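PDB 3BQW: putative capsid protein of prophage from Escherichia coli CFT073, which is of unknown function but probably serves as a major capsid protein, a building block of a phage head shell. Local coordinates for residues N205-G210 and R215-F220; V248-Y253 and A258-S263. All coordinates share one frame; numbering follows the deposited sequence.

Contact 1 (N205-G210 and R215-F220); sequences NVMIMG and RTLRSF
Leu217 sends its CG anti to the backbone N (chi1 -177°) and thereby stretches its branch off the helix toward the strand, where CD2 meets the methyl of Met207 and the sulfur of Met209. The arrangement is a tight strand-to-helix connection. Strand 206-209 runs through Gly210, the N-cap, into helix 211-218, and Leu217 near the far end of the helix reaches back to the strand's side chains.

Met207 approaches head-on. Its chain is extended as far as SD and then bends at chi3 (52°), so that the methyl CE meets Leu217 CD2 tip to tip at 3.7 Å. Met209 leaves its backbone differently, with CG beside the N (chi1 -66°), and crosses the leucine at about a right angle. Its SD, not its methyl, touches Leu217 CD2 at 3.8 Å. One leucine methyl is therefore shared by two methionines, which meet it from the same side in a small, buried and wholly apolar contact, while the CA atoms of Met209 and Leu217 stay 9.7 Å apart. Met207 also packs on Leu282 and Leu284 of strand 281-285.

Thr216 O takes up Ser219 N at 2.9 Å and also accepts from Ser219 OG. The Phe220 ring then swings back and turns its edge to the carbonyl of Leu217: Leu217 O lies in the ring plane, 3.6 Å from Phe220 CD2.

Contact 2 (V248-Y253 and A258-S263); sequences VSFKGY and ALIVYS
Leu259 O receives the backbone N-H of Lys251 at 2.8 Å, in a nearly straight bond (170° at the hydrogen) whose donor is tilted from the carbonyl plane. The same oxygen stands over one face of the Phe250 ring, offset toward its rim. Next along, Ser249 and Val261 form a reciprocal pair: Ser249 N to Val261 O and Val261 N to Ser249 O, each 2.9 Å and in the carbonyl plane.

These bonds close a beta hairpin, strand 248-254 antiparallel to strand 257-267. Near its turn the first strand takes up an extra residue: three steps from Phe250 to Tyr253 match two from Ile260 back to Ala258. Gly252 allows this, since its backbone angles would jam a CB against the preceding carbonyl. Its own O accepts Leu259 N in a more bent bond.

On the face carrying Val248, Phe250, Tyr253, Ala258, Ile260 and Tyr262, Ala258 CB touches two aromatic rings, 3.8 Å from Phe250 CE1 and 3.9 Å from Tyr253 CE1. Helix 236-241 lies against this face, and its Glu238, together with Ser235, binds Tyr253 OH. Val248 presses CG2 into the edge of the Tyr262 ring, in its plane and tightly, 3.3 Å from Tyr262 CD1.

On the other face Lys251 bends at chi2 (-57°), which lays its chain across Val261. Lys251 CE meets Val261 CG2 at 3.6 Å, and NZ makes a weak bond to Ser249 OG.

In the fold
Contacts 1 and 2, their centres about 8 Å apart, share one mixed sheet, in which strand 206-209 runs parallel to and beside strand 257-267. Probable hydrogen bonds from Met207 N to Ala258 O (2.7 Å) and from Tyr262 N to Met209 O (2.8 Å) sew them together. Both are buried, but contact 2 covers far more area and rests on backbone bonding within the sheet, with the partly exposed Ser249, Lys251 and Tyr253 among its residues. Contact 1 packs a helix on the sheet through side chains alone. Leu259 joins the two: its CD2 touches Met207 CE at 3.5 Å, whereas Leu30 of helix 30-35 packs on Val248, Ile260 and Tyr262.

Contact 1 (N205-G210 and R215-F220)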
loop_
_atom_site.group_PDB
_atom_site.type_symbol
_atom_site.label_atom_id
_atom_site.label_comp_id
_atom_site.label_asym_id
_atom_site.label_seq_id
_atom_site.Cartn_x
_atom_site.Cartn_y
_atom_site.Cartn_z
ATOM N N ASN A 205 -4.207 -10.000 16.624
ATOM C CA ASN A 205 -2.979 -10.787 16.664
ATOM C C ASN A 205 -1.764 -10.044 16.085
ATOM O O ASN A 205 -0.676 -10.594 15.998
ATOM C CB ASN A 205 -3.200 -12.180 16.026
ATOM C CG ASN A 205 -3.258 -12.154 14.506
ATOM O OD1 ASN A 205 -3.351 -11.100 13.889
ATOM N ND2 ASN A 205 -3.211 -13.344 13.892
ATOM N N VAL A 206 -1.955 -8.790 15.714
ATOM C CA VAL A 206 -0.866 -7.945 15.232
ATOM C C VAL A 206 -1.034 -6.500 15.717
ATOM O O VAL A 206 -2.137 -5.966 15.736
ATOM C CB VAL A 206 -0.702 -8.044 13.680
ATOM C CG1 VAL A 206 -1.923 -7.473 12.924
ATOM C CG2 VAL A 206 0.625 -7.410 13.244
ATOM N N MET A 207 0.063 -5.911 16.203
ATOM C CA MET A 207 0.116 -4.489 16.542
ATOM C C MET A 207 1.209 -3.823 15.691
ATOM O O MET A 207 2.379 -4.131 15.856
ATOM C CB MET A 207 0.344 -4.251 18.042
ATOM C CG MET A 207 0.186 -2.771 18.480
ATOM S SD MET A 207 0.182 -2.373 20.258
ATOM C CE MET A 207 1.648 -3.145 20.850
ATOM N N ILE A 208 0.786 -2.962 14.757
ATOM C CA ILE A 208 1.668 -2.172 13.906
ATOM C C ILE A 208 1.767 -0.736 14.436
ATOM O O ILE A 208 0.750 -0.073 14.646
ATOM C CB ILE A 208 1.187 -2.160 12.452
ATOM C CG1 ILE A 208 0.948 -3.602 11.965
ATOM C CG2 ILE A 208 2.229 -1.474 11.572
ATOM C CD1 ILE A 208 -0.164 -3.754 11.016
ATOM N N MET A 209 3.005 -0.287 14.684
ATOM C CA MET A 209 3.288 0.910 15.476
ATOM C C MET A 209 4.201 1.831 14.692
ATOM O O MET A 209 5.172 1.373 14.120
ATOM C CB MET A 209 4.097 0.553 16.730
ATOM C CG MET A 209 3.428 -0.284 17.726
ATOM S SD MET A 209 4.526 -0.727 19.065
ATOM C CE MET A 209 4.983 -2.331 18.502
ATOM N N GLY A 210 3.910 3.131 14.739
ATOM C CA GLY A 210 4.876 4.146 14.378
ATOM C C GLY A 210 6.017 4.188 15.391
ATOM O O GLY A 210 5.927 3.574 16.468
ATOM N N ARG A 215 8.962 3.761 20.760
ATOM C CA ARG A 215 9.805 4.469 21.749
ATOM C C ARG A 215 9.136 4.537 23.142
ATOM O O ARG A 215 9.737 4.198 24.173
ATOM C CB ARG A 215 10.126 5.884 21.214
ATOM C CG ARG A 215 11.137 6.685 22.011
ATOM C CD ARG A 215 11.150 8.198 21.643
ATOM N NE ARG A 215 9.954 8.943 22.080
ATOM C CZ ARG A 215 9.645 9.223 23.358
ATOM N NH1 ARG A 215 10.435 8.847 24.362
ATOM N NH2 ARG A 215 8.532 9.897 23.653
ATOM N N THR A 216 7.885 4.985 23.159
ATOM C CA THR A 216 7.122 5.140 24.394
ATOM C C THR A 216 6.798 3.800 25.067
ATOM O O THR A 216 7.054 3.615 26.259
ATOM C CB THR A 216 5.814 5.877 24.094
ATOM O OG1 THR A 216 6.123 7.111 23.448
ATOM C CG2 THR A 216 5.000 6.135 25.389
ATOM N N LEU A 217 6.243 2.868 24.291
ATOM C CA LEU A 217 5.941 1.531 24.786
ATOM C C LEU A 217 7.154 0.882 25.430
ATOM O O LEU A 217 7.061 0.298 26.499
ATOM C CB LEU A 217 5.395 0.656 23.660
ATOM C CG LEU A 217 4.948 -0.780 24.042
ATOM C CD1 LEU A 217 3.967 -0.789 25.243
ATOM C CD2 LEU A 217 4.334 -1.475 22.836
ATOM N N ARG A 218 8.295 1.029 24.775
ATOM C CA ARG A 218 9.600 0.538 25.248
ATOM C C ARG A 218 10.046 1.143 26.571
ATOM O O ARG A 218 10.737 0.499 27.364
ATOM C CB ARG A 218 10.638 0.908 24.164
ATOM C CG ARG A 218 11.771 -0.021 23.972
ATOM C CD ARG A 218 12.574 0.396 22.724
ATOM N NE ARG A 218 13.135 1.749 22.872
ATOM C CZ ARG A 218 13.292 2.625 21.878
ATOM N NH1 ARG A 218 12.941 2.321 20.647
ATOM N NH2 ARG A 218 13.795 3.822 22.128
ATOM N N SER A 219 9.686 2.402 26.803
ATOM C CA SER A 219 10.097 3.106 28.027
ATOM C C SER A 219 9.417 2.592 29.300
ATOM O O SER A 219 9.831 2.943 30.400
ATOM C CB SER A 219 9.837 4.608 27.895
ATOM O OG SER A 219 8.452 4.905 27.932
ATOM N N PHE A 220 8.380 1.774 29.152
ATOM C CA PHE A 220 7.715 1.155 30.299
ATOM C C PHE A 220 8.442 -0.102 30.735
ATOM O O PHE A 220 8.444 -1.096 30.025
ATOM C CB PHE A 220 6.273 0.770 29.974
ATOM C CG PHE A 220 5.340 1.934 29.833
ATOM C CD1 PHE A 220 4.841 2.578 30.954
ATOM C CD2 PHE A 220 4.913 2.354 28.580
ATOM C CE1 PHE A 220 3.965 3.651 30.826
ATOM C CE2 PHE A 220 4.036 3.418 28.448
ATOM C CZ PHE A 220 3.573 4.071 29.582
#

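Contact 2 (V248-Y253 and A258-S263)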
loop_
_atom_site.group_PDB
_atom_site.type_symbol
_atom_site.label_atom_id
_atom_site.label_comp_id
_atom_site.label_asym_id
_atom_site.label_seq_id
_atom_site.Cartn_x
_atom_site.Cartn_y
_atom_site.Cartn_z
ATOM N N VAL A 248 10.345 -1.829 7.881
ATOM C CA VAL A 248 9.579 -2.548 8.875
ATOM C C VAL A 248 10.548 -3.325 9.755
ATOM O O VAL A 248 11.550 -3.839 9.270
ATOM C CB VAL A 248 8.617 -3.517 8.137
ATOM C CG1 VAL A 248 8.303 -4.721 8.930
ATOM C CG2 VAL A 248 7.357 -2.771 7.712
ATOM N N SER A 249 10.252 -3.386 11.047
ATOM C CA SER A 249 11.017 -4.166 11.960
ATOM C C SER A 249 10.081 -4.991 12.824
ATOM O O SER A 249 9.188 -4.454 13.495
ATOM C CB SER A 249 11.865 -3.265 12.846
ATOM O OG SER A 249 12.520 -4.059 13.822
ATOM N N PHE A 250 10.293 -6.296 12.799
ATOM C CA PHE A 250 9.575 -7.214 13.626
ATOM C C PHE A 250 10.275 -7.281 14.969
ATOM O O PHE A 250 11.459 -7.563 15.036
ATOM C CB PHE A 250 9.491 -8.611 13.005
ATOM C CG PHE A 250 8.512 -9.503 13.712
ATOM C CD1 PHE A 250 7.187 -9.515 13.345
ATOM C CD2 PHE A 250 8.912 -10.278 14.771
ATOM C CE1 PHE A 250 6.272 -10.294 14.025
ATOM C CE2 PHE A 250 8.011 -11.074 15.447
ATOM C CZ PHE A 250 6.686 -11.071 15.083
ATOM N N LYS A 251 9.518 -7.019 16.031
ATOM C CA LYS A 251 10.074 -6.856 17.366
ATOM C C LYS A 251 9.909 -8.069 18.263
ATOM O O LYS A 251 10.667 -8.222 19.219
ATOM C CB LYS A 251 9.424 -5.639 18.048
ATOM C CG LYS A 251 9.778 -4.318 17.404
ATOM C CD LYS A 251 11.288 -4.110 17.373
ATOM C CE LYS A 251 11.618 -2.783 16.804
ATOM N NZ LYS A 251 13.057 -2.581 16.632
ATOM N N GLY A 252 8.918 -8.911 17.994
ATOM C CA GLY A 252 8.604 -10.012 18.881
ATOM C C GLY A 252 7.124 -10.091 19.153
ATOM O O GLY A 252 6.321 -9.645 18.352
ATOM N N TYR A 253 6.779 -10.653 20.306
ATOM C CA TYR A 253 5.401 -10.921 20.684
ATOM C C TYR A 253 5.108 -10.430 22.092
ATOM O O TYR A 253 6.006 -10.345 22.940
ATOM C CB TYR A 253 5.092 -12.421 20.591
ATOM C CG TYR A 253 5.163 -12.980 19.187
ATOM C CD1 TYR A 253 4.013 -13.126 18.404
ATOM C CD2 TYR A 253 6.382 -13.340 18.629
ATOM C CE1 TYR A 253 4.080 -13.640 17.104
ATOM C CE2 TYR A 253 6.467 -13.848 17.332
ATOM C CZ TYR A 253 5.317 -14.002 16.581
ATOM O OH TYR A 253 5.435 -14.519 15.308
ATOM N N ALA A 258 1.614 -9.983 17.778
ATOM C CA ALA A 258 2.872 -9.736 17.078
ATOM C C ALA A 258 3.122 -8.242 17.061
ATOM O O ALA A 258 2.180 -7.454 16.920
ATOM C CB ALA A 258 2.826 -10.276 15.657
ATOM N N LEU A 259 4.398 -7.874 17.173
ATOM C CA LEU A 259 4.816 -6.492 17.340
ATOM C C LEU A 259 5.683 -6.062 16.174
ATOM O O LEU A 259 6.753 -6.615 15.939
ATOM C CB LEU A 259 5.591 -6.316 18.652
ATOM C CG LEU A 259 4.959 -6.759 19.973
ATOM C CD1 LEU A 259 6.056 -6.757 21.052
ATOM C CD2 LEU A 259 3.741 -5.884 20.403
ATOM N N ILE A 260 5.194 -5.068 15.448
ATOM C CA ILE A 260 5.803 -4.563 14.229
ATOM C C ILE A 260 5.909 -3.038 14.353
ATOM O O ILE A 260 4.913 -2.355 14.641
ATOM C CB ILE A 260 4.948 -4.931 12.966
ATOM C CG1 ILE A 260 4.732 -6.456 12.854
ATOM C CG2 ILE A 260 5.613 -4.399 11.679
ATOM C CD1 ILE A 260 3.944 -6.908 11.563
ATOM N N VAL A 261 7.117 -2.527 14.166
ATOM C CA VAL A 261 7.346 -1.111 14.006
ATOM C C VAL A 261 7.460 -0.805 12.524
ATOM O O VAL A 261 8.240 -1.426 11.815
ATOM C CB VAL A 261 8.614 -0.629 14.736
ATOM C CG1 VAL A 261 8.796 0.885 14.560
ATOM C CG2 VAL A 261 8.542 -1.036 16.226
ATOM N N TYR A 262 6.678 0.167 12.078
ATOM C CA TYR A 262 6.519 0.458 10.666
ATOM C C TYR A 262 6.913 1.898 10.409
ATOM O O TYR A 262 6.334 2.801 10.963
ATOM C CB TYR A 262 5.070 0.225 10.281
ATOM C CG TYR A 262 4.677 0.499 8.841
ATOM C CD1 TYR A 262 5.026 -0.371 7.821
ATOM C CD2 TYR A 262 3.891 1.568 8.513
ATOM C CE1 TYR A 262 4.611 -0.147 6.496
ATOM C CE2 TYR A 262 3.469 1.792 7.191
ATOM C CZ TYR A 262 3.828 0.931 6.203
ATOM O OH TYR A 262 3.429 1.159 4.902
ATOM N N SER A 263 7.898 2.084 9.542
ATOM C CA SER A 263 8.505 3.388 9.279
ATOM C C SER A 263 8.510 3.750 7.800
ATOM O O SER A 263 9.227 4.649 7.405
ATOM C CB SER A 263 9.952 3.398 9.791
ATOM O OG SER A 263 10.006 2.974 11.145
#